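Local structure of geobacter metallireducens SMUG1 (Geobacter metallireducens, 5H9I) at residues V55-M60 with F135-Y140; G63-A68 with C107-V112; F74-V79 with S113-W118; T81-I86 with G126-F131. The protein binds xanthine in a pocket at the end of a parallel beta-sheet and belongs, as a SMUG1 protein, to the UDG-like superfamily. One frame throughout, in Å; residues are numbered along the deposited sequence.

Contact 1: residues V55-M60 with F135-Y140; sequences VLFVGM and FFVANY. With XAN (xanthine), chain B.
Val55, Phe57 and Phe135 meet on one face of the central parallel sheet of this UDG-like alpha/beta fold, where strand 55-59 runs beside strand 135-139, at one edge of the sheet. Val55 and Phe135 lie side by side and point the same way: the valine CB is 3.5 Å from Phe135 CD2, and both methyls rest against the same CD2-CE2 side of the ring. The Phe57 ring meets Phe135 rim to rim, CE2 to CD2 at 3.6 Å. The two planes are turned only 17° apart, yet neither ring covers the other's face. Farther along, Phe57 CB touches Val137 CG2.

On the opposite face, Leu56 has CG anti to its backbone N (chi1 178°) and lies alongside Phe136. Its CD1 meets the edge of that ring at CD2, 4.0 Å away, and also packs on Ala138 CB. Leu174 of helix 160-181 covers Leu56 and Val58 here.

Five backbone hydrogen bonds lace the strands, from Phe136 N on Val55 O to Tyr140 N on Gly59 O, and hold their C-terminal ends together at the xanthine pocket. There the Asn139 amide uses both polar atoms on the ligand: OD1 accepts from xanthine N1 at 2.8 Å, nearly straight at 167°, while ND2 donates to O2 at 2.6 Å. From the neighbouring strand end, Met60 N donates to xanthine O6 at 2.9 Å.

Contact 2: residues G63-A68 with C107-V112; sequences GPWGMA and CRRSEV. With XAN (xanthine), chain B.
Trp65 and Arg109 each have CG anti to their own carbonyl carbon (chi1 -40° and -68°), and the two side chains run side by side, pointing the same way. Arg109 CB sits 3.7 Å from Trp65 CG. The next carbon, Arg109 CG, stands over the face of the five-membered ring, 4.0 Å from its centroid, in a CH-pi contact. Pro64 CB covers the opposite face, which clamps the indole between an aliphatic chain and a proline. The guanidinium adds little: Arg109 CZ is 5.6 Å from the centroid of the six-membered ring, at most a weak cation-pi attraction. Cys107 SG lies near Trp65 CE3.

Glu111 has CG anti to its backbone N (chi1 -177°) and stays extended beyond it, which brings the carboxylate against the type I turn Gly63-Gly66 and up to the ligand. OE1 accepts from xanthine N9 at 2.9 Å. OE2 lies 3.4 Å from Gly66 CA and is bonded to two waters. One of these, 2.7 Å from Glu111 OE2, also bonds to Gly63 N, Met67 N and xanthine N3; the other joins OE2 to Trp65 N. A third water bridges the two backbones, donating to Trp65 O and Arg109 O. Glu111 is also the N-cap of helix 112-125, where OE1 takes a weak bond from Gly114 N. A turn leading into helix 67-70 and a loop ending at a helix start, bridged by ordered water, thus line the N3 and N9 side of the xanthine pocket of this UDG-like protein.

Contact 3: residues F74-V79 with S113-W118; sequences FGEVAV and SGRRLW. With XAN (xanthine), chain B.
Phe74 forms one wall of the xanthine pocket, backed by Leu117. Xanthine lies over one face of the phenyl ring, with Phe74 CD1 3.4 Å from xanthine C4. Leu117 CD1 covers the opposite face, 4.1 Å from the ring centroid and almost exactly on the ring normal, so the phenyl is held between ligand and leucine. Phe74 N also donates to xanthine O2, at 2.8 Å, and Ser113 CB packs 3.6 Å from xanthine C8.

The wall leans on helix 112-125 of the UDG-like fold. Phe74 O faces the helix, 3.1 Å from Gly114 CA in a CA-H...O contact, and lies at the edge of the Trp118 indole, whose NE1 bonds to Pro73 O. The same carbonyl accepts from Glu76 N across an inverse gamma turn centred on Gly75. Glu76 then caps helix 77-84: its OE1 accepts from Val79 N at 3.0 Å, met from 40° above the carboxylate plane. Glu76 OE2 passes near Arg115 CD, and both residues bond to Ser110 OG. Val79 CG1, in the crowded position between backbone N and carbonyl carbon (chi1 78°), touches Trp118 CB at 3.7 Å, the two side chains crossing at about a right angle.

Contact 4: residues T81-I86 with G126-F131; sequences TEWLGI and GTPERF. With LEA (pentanoic acid), chain H; IPA (isopropyl alcohol), chain G.
Trp83, in the last turn of helix 77-84, reaches tip to tip toward Pro128, the first residue of helix 128-132, joining the end of one helix to the N-terminus of the other in this UDG-like fold. From CB the side chain leaves with CG anti to the backbone N (chi1 -166°). CD2, the next ring atom on the side of the benzo ring, lies beneath Pro128 CG, and CE3 is near the same carbon. On the other side, CD1 lies near Gly126 O, and NE1 donates to that oxygen at 3.0 Å; the oxygen lies in the indole plane, though the nitrogen stands 40° above the plane of the Gly126 carbonyl. CE2 meets Pro128 CD at 3.6 Å, and CZ2 touches Pro128 N and Thr127 C, 3.4 Å from the nitrogen. At the tip, CH2 lies near Pro128 CA and has Phe131 CB beyond the ring edge. Pro128 CG sits over the centre of the six-membered ring, 3.7 Å from its centroid, in a CH-pi contact that presses the proline on one face of the indole.

Leu84 CD2 adds a looser touch on Pro128 CG, at 4.2 Å. Ile121 and Arg122 of helix 112-125 also pack on Trp83.

Thr127 OG1 accepts from Arg130 N at 3.2 Å, a capping bond at the start of helix 128-132. The Arg130 guanidinium lies elsewhere, at the pentanoic acid: NH1, also bonded to Phe125 O, donates to the ligand's O1 at 2.7 Å along a nearly straight line of 173°.

Contact 1 joins two neighbouring strands of the parallel sheet, and the other three contacts fall inside the chain segment it closes. The first segments of contacts 2, 3 and 4 follow one another, then their second segments in the same order, so the three interlock. Contacts 3 and 4 share helix 77-84, their centres 12 Å apart; contacts 2 and 3, with centres 8 Å apart, are tied by Ser110 OG to Glu76 and Arg115. Contacts 1, 2 and 3 converge on xanthine, the sheet supplying one part of the pocket and the excursion much of the rest, with His213 from beyond strand 207-211. Contact 4, farther out, touches contacts 1 and 3, partly through Phe131 against Val137 and Trp118, but not contact 2.

Contact 1: residues V55-M60 with F135-Y140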
# COMPACT_ATOMS: atom_id res chain seq x y z
N VAL A 55 4.19 -3.86 -14.20
CA VAL A 55 3.75 -2.61 -13.63
C VAL A 55 3.54 -2.78 -12.16
O VAL A 55 2.85 -3.72 -11.75
CB VAL A 55 2.46 -2.10 -14.25
CG1 VAL A 55 1.92 -0.84 -13.65
CG2 VAL A 55 2.60 -1.99 -15.80
N LEU A 56 4.04 -1.84 -11.37
CA LEU A 56 3.85 -1.76 -9.90
C LEU A 56 3.07 -0.54 -9.51
O LEU A 56 3.55 0.56 -9.82
CB LEU A 56 5.18 -1.75 -9.21
CG LEU A 56 5.15 -1.62 -7.71
CD1 LEU A 56 4.47 -2.79 -7.06
CD2 LEU A 56 6.54 -1.49 -7.14
N PHE A 57 1.91 -0.66 -8.90
CA PHE A 57 1.20 0.42 -8.31
C PHE A 57 1.70 0.61 -6.90
O PHE A 57 1.88 -0.39 -6.18
CB PHE A 57 -0.31 0.12 -8.30
CG PHE A 57 -0.99 0.20 -9.59
CD1 PHE A 57 -1.31 1.40 -10.24
CD2 PHE A 57 -1.31 -0.98 -10.28
CE1 PHE A 57 -1.94 1.42 -11.45
CE2 PHE A 57 -1.97 -0.96 -11.47
CZ PHE A 57 -2.27 0.27 -12.07
N VAL A 58 1.90 1.85 -6.45
CA VAL A 58 2.39 2.17 -5.15
C VAL A 58 1.48 3.19 -4.49
O VAL A 58 1.24 4.29 -5.01
CB VAL A 58 3.81 2.76 -5.19
CG1 VAL A 58 4.36 3.10 -3.85
CG2 VAL A 58 4.67 1.79 -5.94
N GLY A 59 0.85 2.77 -3.38
CA GLY A 59 0.05 3.71 -2.55
C GLY A 59 0.93 4.38 -1.53
O GLY A 59 2.10 4.14 -1.48
N MET A 60 0.33 5.17 -0.73
CA MET A 60 1.05 5.93 0.28
C MET A 60 1.14 5.17 1.58
O MET A 60 2.19 4.80 1.98
CB MET A 60 0.35 7.28 0.49
CG MET A 60 0.94 8.16 1.61
SD MET A 60 0.08 9.84 1.79
CE MET A 60 -1.38 9.23 2.51
N PHE A 135 0.74 -7.23 -13.00
CA PHE A 135 0.65 -6.11 -12.11
C PHE A 135 0.91 -6.52 -10.64
O PHE A 135 0.74 -7.69 -10.26
CB PHE A 135 -0.75 -5.49 -12.20
CG PHE A 135 -1.04 -4.82 -13.52
CD1 PHE A 135 -1.52 -5.55 -14.52
CD2 PHE A 135 -0.70 -3.48 -13.72
CE1 PHE A 135 -1.81 -4.97 -15.73
CE2 PHE A 135 -0.94 -2.88 -14.90
CZ PHE A 135 -1.46 -3.61 -15.89
N PHE A 136 1.21 -5.53 -9.81
CA PHE A 136 1.20 -5.71 -8.38
C PHE A 136 0.80 -4.41 -7.73
O PHE A 136 0.97 -3.33 -8.34
CB PHE A 136 2.52 -6.25 -7.85
CG PHE A 136 2.46 -6.75 -6.42
CD1 PHE A 136 1.66 -7.84 -6.11
CD2 PHE A 136 3.23 -6.18 -5.44
CE1 PHE A 136 1.61 -8.33 -4.78
CE2 PHE A 136 3.19 -6.66 -4.15
CZ PHE A 136 2.34 -7.70 -3.80
N VAL A 137 0.37 -4.45 -6.47
CA VAL A 137 0.04 -3.25 -5.68
C VAL A 137 0.72 -3.30 -4.34
O VAL A 137 0.61 -4.30 -3.63
CB VAL A 137 -1.54 -3.10 -5.48
CG1 VAL A 137 -1.89 -1.86 -4.73
CG2 VAL A 137 -2.25 -3.14 -6.83
N ALA A 138 1.42 -2.27 -3.98
CA ALA A 138 2.12 -2.16 -2.72
C ALA A 138 1.98 -0.79 -2.12
O ALA A 138 1.60 0.12 -2.82
CB ALA A 138 3.60 -2.44 -2.94
N ASN A 139 2.19 -0.66 -0.79
CA ASN A 139 2.26 0.69 -0.22
C ASN A 139 3.72 1.09 -0.02
O ASN A 139 4.50 0.27 0.40
CB ASN A 139 1.60 0.74 1.16
CG ASN A 139 0.19 1.18 1.08
OD1 ASN A 139 -0.23 1.88 0.18
ND2 ASN A 139 -0.64 0.58 1.99
N TYR A 140 3.99 2.36 -0.15
CA TYR A 140 5.29 2.91 0.16
C TYR A 140 5.58 2.79 1.65
O TYR A 140 6.68 2.39 2.01
CB TYR A 140 5.24 4.37 -0.24
CG TYR A 140 6.52 5.14 0.10
CD1 TYR A 140 7.66 4.88 -0.56
CD2 TYR A 140 6.54 6.01 1.19
CE1 TYR A 140 8.85 5.54 -0.21
CE2 TYR A 140 7.67 6.65 1.54
CZ TYR A 140 8.78 6.46 0.82
OH TYR A 140 9.94 7.12 1.20
N9 XAN B . -6.60 3.60 1.16
C4 XAN B . -5.39 3.14 1.03
N3 XAN B . -4.82 1.95 1.21
C2 XAN B . -3.59 1.81 0.99
O2 XAN B . -3.08 0.74 1.22
N1 XAN B . -2.81 2.78 0.51
C6 XAN B . -3.24 3.98 0.26
O6 XAN B . -2.52 4.91 -0.13
C5 XAN B . -4.58 4.23 0.55
N7 XAN B . -5.36 5.30 0.44
C8 XAN B . -6.57 4.92 0.80

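Contact 2: residues G63-A68 with C107-V112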
# COMPACT_ATOMS: atom_id res chain seq x y z
N GLY A 63 -5.16 2.82 4.93
CA GLY A 63 -6.33 3.46 5.52
C GLY A 63 -6.70 2.60 6.69
O GLY A 63 -6.48 1.37 6.79
N PRO A 64 -7.29 3.27 7.68
CA PRO A 64 -7.72 2.54 8.89
C PRO A 64 -8.64 1.38 8.71
O PRO A 64 -8.65 0.44 9.55
CB PRO A 64 -8.43 3.68 9.71
CG PRO A 64 -8.87 4.61 8.63
CD PRO A 64 -7.70 4.67 7.70
N TRP A 65 -9.47 1.34 7.65
CA TRP A 65 -10.45 0.32 7.47
C TRP A 65 -10.12 -0.69 6.36
O TRP A 65 -10.86 -1.63 6.16
CB TRP A 65 -11.89 0.90 7.20
CG TRP A 65 -12.24 2.12 8.02
CD1 TRP A 65 -12.62 3.36 7.56
CD2 TRP A 65 -12.15 2.24 9.43
NE1 TRP A 65 -12.76 4.23 8.61
CE2 TRP A 65 -12.52 3.54 9.77
CE3 TRP A 65 -11.87 1.33 10.42
CZ2 TRP A 65 -12.57 4.00 11.06
CZ3 TRP A 65 -11.89 1.81 11.76
CH2 TRP A 65 -12.25 3.13 12.01
N GLY A 66 -8.90 -0.50 5.84
CA GLY A 66 -8.45 -1.34 4.72
C GLY A 66 -7.24 -2.14 5.12
O GLY A 66 -7.35 -3.10 5.88
N MET A 67 -6.07 -1.67 4.69
CA MET A 67 -4.82 -2.43 4.99
C MET A 67 -4.59 -2.53 6.54
O MET A 67 -4.03 -3.49 7.01
CB MET A 67 -3.59 -1.82 4.31
CG MET A 67 -2.39 -2.57 4.66
SD MET A 67 -1.02 -2.22 3.55
CE MET A 67 0.33 -3.14 4.27
N ALA A 68 -5.06 -1.50 7.29
CA ALA A 68 -4.84 -1.58 8.79
C ALA A 68 -5.63 -2.70 9.35
O ALA A 68 -5.38 -3.06 10.53
CB ALA A 68 -5.19 -0.27 9.42
N CYS A 107 -14.04 -6.59 10.66
CA CYS A 107 -14.37 -5.21 10.50
C CYS A 107 -15.51 -5.10 9.51
O CYS A 107 -15.52 -5.70 8.44
CB CYS A 107 -13.17 -4.32 10.07
SG CYS A 107 -13.41 -2.62 9.72
N ARG A 108 -16.46 -4.31 9.95
CA ARG A 108 -17.69 -4.03 9.23
C ARG A 108 -17.66 -2.66 8.46
O ARG A 108 -18.65 -2.38 7.82
CB ARG A 108 -18.85 -4.04 10.27
N ARG A 109 -16.63 -1.77 8.53
CA ARG A 109 -16.48 -0.55 7.71
C ARG A 109 -15.92 -1.05 6.35
O ARG A 109 -15.06 -1.97 6.36
CB ARG A 109 -15.44 0.37 8.28
CG ARG A 109 -15.74 1.03 9.61
CD ARG A 109 -16.63 2.28 9.46
NE ARG A 109 -16.77 2.75 10.84
CZ ARG A 109 -17.67 2.30 11.71
NH1 ARG A 109 -17.68 2.80 12.94
NH2 ARG A 109 -18.59 1.39 11.38
N SER A 110 -16.52 -0.56 5.28
CA SER A 110 -15.98 -0.67 3.93
C SER A 110 -15.16 0.54 3.53
O SER A 110 -15.67 1.70 3.40
CB SER A 110 -17.04 -0.93 2.92
OG SER A 110 -16.60 -0.87 1.60
N GLU A 111 -13.92 0.38 3.20
CA GLU A 111 -13.14 1.46 2.72
C GLU A 111 -13.47 1.79 1.26
O GLU A 111 -13.32 0.89 0.41
CB GLU A 111 -11.63 1.13 2.79
CG GLU A 111 -10.78 2.30 2.34
CD GLU A 111 -9.33 1.89 2.15
OE1 GLU A 111 -8.84 1.74 1.03
OE2 GLU A 111 -8.63 1.74 3.22
N VAL A 112 -13.87 3.04 0.96
CA VAL A 112 -14.25 3.41 -0.35
C VAL A 112 -13.09 3.30 -1.35
O VAL A 112 -13.26 2.80 -2.47
CB VAL A 112 -14.87 4.85 -0.43
CG1 VAL A 112 -15.30 5.26 -1.82
CG2 VAL A 112 -16.12 4.83 0.51
N9 XAN B . -6.60 3.60 1.16
C4 XAN B . -5.39 3.14 1.03
N3 XAN B . -4.82 1.95 1.21
C2 XAN B . -3.59 1.81 0.99
O2 XAN B . -3.08 0.74 1.22
N1 XAN B . -2.81 2.78 0.51
C6 XAN B . -3.24 3.98 0.26
O6 XAN B . -2.52 4.91 -0.13
C5 XAN B . -4.58 4.23 0.55
N7 XAN B . -5.36 5.30 0.44
C8 XAN B . -6.57 4.92 0.80
O HOH W 1 -6.12 0.71 3.21
O HOH W 2 -12.90 -2.38 4.65
O HOH W 3 -9.73 3.04 5.40

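Contact 3: residues F74-V79 with S113-W118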
# COMPACT_ATOMS: atom_id res chain seq x y z
N PHE A 74 -4.79 -1.19 0.08
CA PHE A 74 -6.18 -0.83 -0.33
C PHE A 74 -7.17 -1.92 -0.01
O PHE A 74 -8.15 -2.11 -0.66
CB PHE A 74 -6.19 -0.49 -1.86
CG PHE A 74 -5.43 0.77 -2.22
CD1 PHE A 74 -6.08 2.03 -2.15
CD2 PHE A 74 -4.11 0.71 -2.57
CE1 PHE A 74 -5.39 3.13 -2.54
CE2 PHE A 74 -3.43 1.83 -2.95
CZ PHE A 74 -4.08 3.01 -2.93
N GLY A 75 -6.91 -2.66 1.09
CA GLY A 75 -7.52 -3.94 1.32
C GLY A 75 -8.85 -3.88 2.04
O GLY A 75 -8.97 -4.32 3.18
N GLU A 76 -9.83 -3.41 1.33
CA GLU A 76 -11.22 -3.39 1.79
C GLU A 76 -11.55 -4.85 2.15
O GLU A 76 -11.28 -5.81 1.39
CB GLU A 76 -12.14 -2.80 0.76
CG GLU A 76 -13.62 -2.63 1.26
CD GLU A 76 -14.62 -3.42 0.52
OE1 GLU A 76 -14.31 -4.30 -0.36
OE2 GLU A 76 -15.85 -3.23 0.81
N VAL A 77 -12.27 -5.09 3.26
CA VAL A 77 -12.46 -6.42 3.77
C VAL A 77 -13.14 -7.32 2.79
O VAL A 77 -12.66 -8.45 2.53
CB VAL A 77 -13.17 -6.39 5.19
CG1 VAL A 77 -13.48 -7.79 5.65
CG2 VAL A 77 -12.31 -5.63 6.15
N ALA A 78 -14.22 -6.84 2.18
CA ALA A 78 -15.01 -7.65 1.30
C ALA A 78 -14.23 -8.12 0.06
O ALA A 78 -14.24 -9.31 -0.29
CB ALA A 78 -16.27 -6.98 0.90
N VAL A 79 -13.50 -7.16 -0.53
CA VAL A 79 -12.81 -7.53 -1.74
C VAL A 79 -11.65 -8.45 -1.41
O VAL A 79 -11.36 -9.40 -2.23
CB VAL A 79 -12.52 -6.29 -2.65
CG1 VAL A 79 -11.40 -5.59 -2.11
CG2 VAL A 79 -12.29 -6.84 -4.10
N SER A 113 -12.01 3.85 -0.94
CA SER A 113 -10.80 3.90 -1.78
C SER A 113 -10.42 2.53 -2.30
O SER A 113 -10.36 2.30 -3.53
CB SER A 113 -9.62 4.51 -1.07
OG SER A 113 -9.77 5.88 -0.83
N GLY A 114 -10.27 1.59 -1.41
CA GLY A 114 -9.88 0.21 -1.84
C GLY A 114 -10.98 -0.51 -2.53
O GLY A 114 -10.83 -1.30 -3.48
N ARG A 115 -12.26 -0.30 -2.16
CA ARG A 115 -13.37 -0.81 -2.90
C ARG A 115 -13.40 -0.37 -4.32
O ARG A 115 -13.62 -1.17 -5.22
CB ARG A 115 -14.75 -0.44 -2.20
CG ARG A 115 -15.87 -1.28 -2.51
CD ARG A 115 -17.08 -0.89 -1.65
NE ARG A 115 -17.56 0.38 -2.10
CZ ARG A 115 -17.97 1.37 -1.26
NH1 ARG A 115 -17.88 1.23 0.09
NH2 ARG A 115 -18.51 2.46 -1.79
N ARG A 116 -13.12 0.91 -4.51
CA ARG A 116 -13.06 1.43 -5.86
C ARG A 116 -11.86 0.82 -6.64
O ARG A 116 -12.03 0.50 -7.83
CB ARG A 116 -12.89 2.96 -5.83
CG ARG A 116 -14.23 3.68 -5.53
CD ARG A 116 -14.00 5.18 -5.54
NE ARG A 116 -15.28 5.85 -5.29
CZ ARG A 116 -15.38 7.16 -5.06
NH1 ARG A 116 -14.35 7.93 -4.93
NH2 ARG A 116 -16.63 7.66 -4.99
N LEU A 117 -10.70 0.85 -6.03
CA LEU A 117 -9.49 0.38 -6.77
C LEU A 117 -9.58 -1.07 -7.12
O LEU A 117 -9.47 -1.45 -8.32
CB LEU A 117 -8.26 0.67 -5.95
CG LEU A 117 -6.92 0.21 -6.54
CD1 LEU A 117 -5.99 1.42 -6.45
CD2 LEU A 117 -6.30 -0.96 -5.86
N TRP A 118 -9.85 -1.90 -6.15
CA TRP A 118 -9.91 -3.34 -6.42
C TRP A 118 -11.14 -3.71 -7.22
O TRP A 118 -11.17 -4.65 -8.02
CB TRP A 118 -9.80 -4.23 -5.17
CG TRP A 118 -8.46 -4.19 -4.52
CD1 TRP A 118 -8.13 -3.66 -3.29
CD2 TRP A 118 -7.25 -4.80 -5.01
NE1 TRP A 118 -6.85 -3.84 -3.04
CE2 TRP A 118 -6.25 -4.56 -4.05
CE3 TRP A 118 -6.93 -5.50 -6.14
CZ2 TRP A 118 -4.97 -4.94 -4.22
CZ3 TRP A 118 -5.65 -5.93 -6.31
CH2 TRP A 118 -4.68 -5.68 -5.36
N9 XAN B . -6.60 3.60 1.16
C4 XAN B . -5.39 3.14 1.03
N3 XAN B . -4.82 1.95 1.21
C2 XAN B . -3.59 1.81 0.99
O2 XAN B . -3.08 0.74 1.22
N1 XAN B . -2.81 2.78 0.51
C6 XAN B . -3.24 3.98 0.26
O6 XAN B . -2.52 4.91 -0.13
C5 XAN B . -4.58 4.23 0.55
N7 XAN B . -5.36 5.30 0.44
C8 XAN B . -6.57 4.92 0.80

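Contact 4: residues T81-I86 with G126-F131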
# COMPACT_ATOMS: atom_id res chain seq x y z
N THR A 81 -11.51 -10.76 1.03
CA THR A 81 -12.06 -12.07 1.31
C THR A 81 -12.69 -12.71 0.08
O THR A 81 -12.47 -13.91 -0.17
CB THR A 81 -13.08 -12.08 2.51
OG1 THR A 81 -14.23 -11.37 2.13
CG2 THR A 81 -12.52 -11.50 3.64
N GLU A 82 -13.46 -11.95 -0.70
CA GLU A 82 -14.31 -12.51 -1.76
C GLU A 82 -13.49 -12.66 -3.04
O GLU A 82 -13.70 -13.65 -3.75
CB GLU A 82 -15.53 -11.60 -2.04
CG GLU A 82 -16.48 -11.59 -0.82
CD GLU A 82 -17.63 -10.53 -0.88
OE1 GLU A 82 -17.75 -9.78 -1.89
OE2 GLU A 82 -18.41 -10.44 0.14
N TRP A 83 -12.63 -11.71 -3.37
CA TRP A 83 -11.97 -11.77 -4.69
C TRP A 83 -10.61 -12.41 -4.51
O TRP A 83 -10.27 -13.30 -5.33
CB TRP A 83 -11.86 -10.37 -5.28
CG TRP A 83 -11.50 -10.49 -6.76
CD1 TRP A 83 -12.23 -11.18 -7.72
CD2 TRP A 83 -10.43 -9.86 -7.43
NE1 TRP A 83 -11.59 -11.03 -8.95
CE2 TRP A 83 -10.50 -10.26 -8.81
CE3 TRP A 83 -9.32 -9.10 -7.00
CZ2 TRP A 83 -9.59 -9.79 -9.73
CZ3 TRP A 83 -8.41 -8.71 -7.90
CH2 TRP A 83 -8.57 -9.08 -9.28
N LEU A 84 -9.83 -11.99 -3.54
CA LEU A 84 -8.49 -12.49 -3.38
C LEU A 84 -8.49 -13.83 -2.65
O LEU A 84 -7.51 -14.58 -2.69
CB LEU A 84 -7.56 -11.47 -2.70
CG LEU A 84 -7.33 -10.17 -3.41
CD1 LEU A 84 -6.47 -9.20 -2.61
CD2 LEU A 84 -6.74 -10.44 -4.83
N GLY A 85 -9.54 -14.10 -1.91
CA GLY A 85 -9.57 -15.32 -1.10
C GLY A 85 -8.70 -15.36 0.05
O GLY A 85 -8.25 -16.47 0.47
N ILE A 86 -8.47 -14.23 0.68
CA ILE A 86 -7.65 -14.13 1.86
C ILE A 86 -8.48 -13.74 3.07
O ILE A 86 -9.22 -12.81 3.00
CB ILE A 86 -6.53 -13.10 1.61
CG1 ILE A 86 -5.53 -13.66 0.59
CG2 ILE A 86 -5.76 -12.79 2.91
CD1 ILE A 86 -4.47 -12.64 0.20
N GLY A 126 -11.15 -9.57 -14.30
CA GLY A 126 -11.92 -10.71 -13.95
C GLY A 126 -11.43 -11.52 -12.78
O GLY A 126 -12.10 -11.70 -11.80
N THR A 127 -10.31 -12.15 -13.04
CA THR A 127 -9.61 -12.99 -12.01
C THR A 127 -8.36 -12.38 -11.55
O THR A 127 -7.67 -11.63 -12.20
CB THR A 127 -9.27 -14.42 -12.48
OG1 THR A 127 -8.25 -14.33 -13.52
CG2 THR A 127 -10.47 -15.11 -13.09
N PRO A 128 -8.01 -12.72 -10.28
CA PRO A 128 -6.77 -12.22 -9.81
C PRO A 128 -5.59 -12.63 -10.71
O PRO A 128 -4.66 -11.84 -10.93
CB PRO A 128 -6.68 -12.85 -8.38
CG PRO A 128 -8.06 -12.90 -7.93
CD PRO A 128 -8.76 -13.39 -9.19
N GLU A 129 -5.60 -13.86 -11.20
CA GLU A 129 -4.48 -14.34 -12.00
C GLU A 129 -4.29 -13.49 -13.30
O GLU A 129 -3.12 -13.26 -13.68
CB GLU A 129 -4.66 -15.82 -12.37
CG GLU A 129 -4.30 -16.71 -11.19
CD GLU A 129 -5.10 -16.51 -9.97
OE1 GLU A 129 -6.36 -16.50 -10.04
OE2 GLU A 129 -4.51 -16.32 -8.86
N ARG A 130 -5.35 -13.01 -13.90
CA ARG A 130 -5.13 -12.14 -15.07
C ARG A 130 -4.50 -10.79 -14.73
O ARG A 130 -3.71 -10.29 -15.53
CB ARG A 130 -6.38 -11.95 -15.82
CG ARG A 130 -6.93 -13.24 -16.43
CD ARG A 130 -8.06 -13.06 -17.42
NE ARG A 130 -7.50 -12.37 -18.62
CZ ARG A 130 -7.57 -11.08 -18.98
NH1 ARG A 130 -8.17 -10.14 -18.28
NH2 ARG A 130 -7.05 -10.76 -20.18
N PHE A 131 -4.79 -10.28 -13.53
CA PHE A 131 -4.15 -9.04 -13.03
C PHE A 131 -2.74 -9.20 -12.64
O PHE A 131 -1.83 -8.57 -13.11
CB PHE A 131 -5.04 -8.40 -11.93
CG PHE A 131 -4.49 -7.15 -11.40
CD1 PHE A 131 -4.49 -6.00 -12.18
CD2 PHE A 131 -3.98 -7.08 -10.12
CE1 PHE A 131 -3.95 -4.84 -11.62
CE2 PHE A 131 -3.51 -5.95 -9.60
CZ PHE A 131 -3.50 -4.77 -10.33
C2 LEA H . -7.58 -6.62 -18.92
O2 LEA H . -7.88 -5.63 -18.30
C3 LEA H . -6.27 -6.64 -19.58
C4 LEA H . -6.58 -6.78 -21.02
C5 LEA H . -6.35 -8.15 -21.55
C6 LEA H . -6.40 -8.24 -23.10
O1 LEA H . -8.33 -7.56 -19.03
C1 IPA G . -13.74 -16.15 -0.98
C2 IPA G . -12.90 -17.18 -1.62
C3 IPA G . -13.61 -18.55 -1.48
O2 IPA G . -12.51 -16.72 -2.98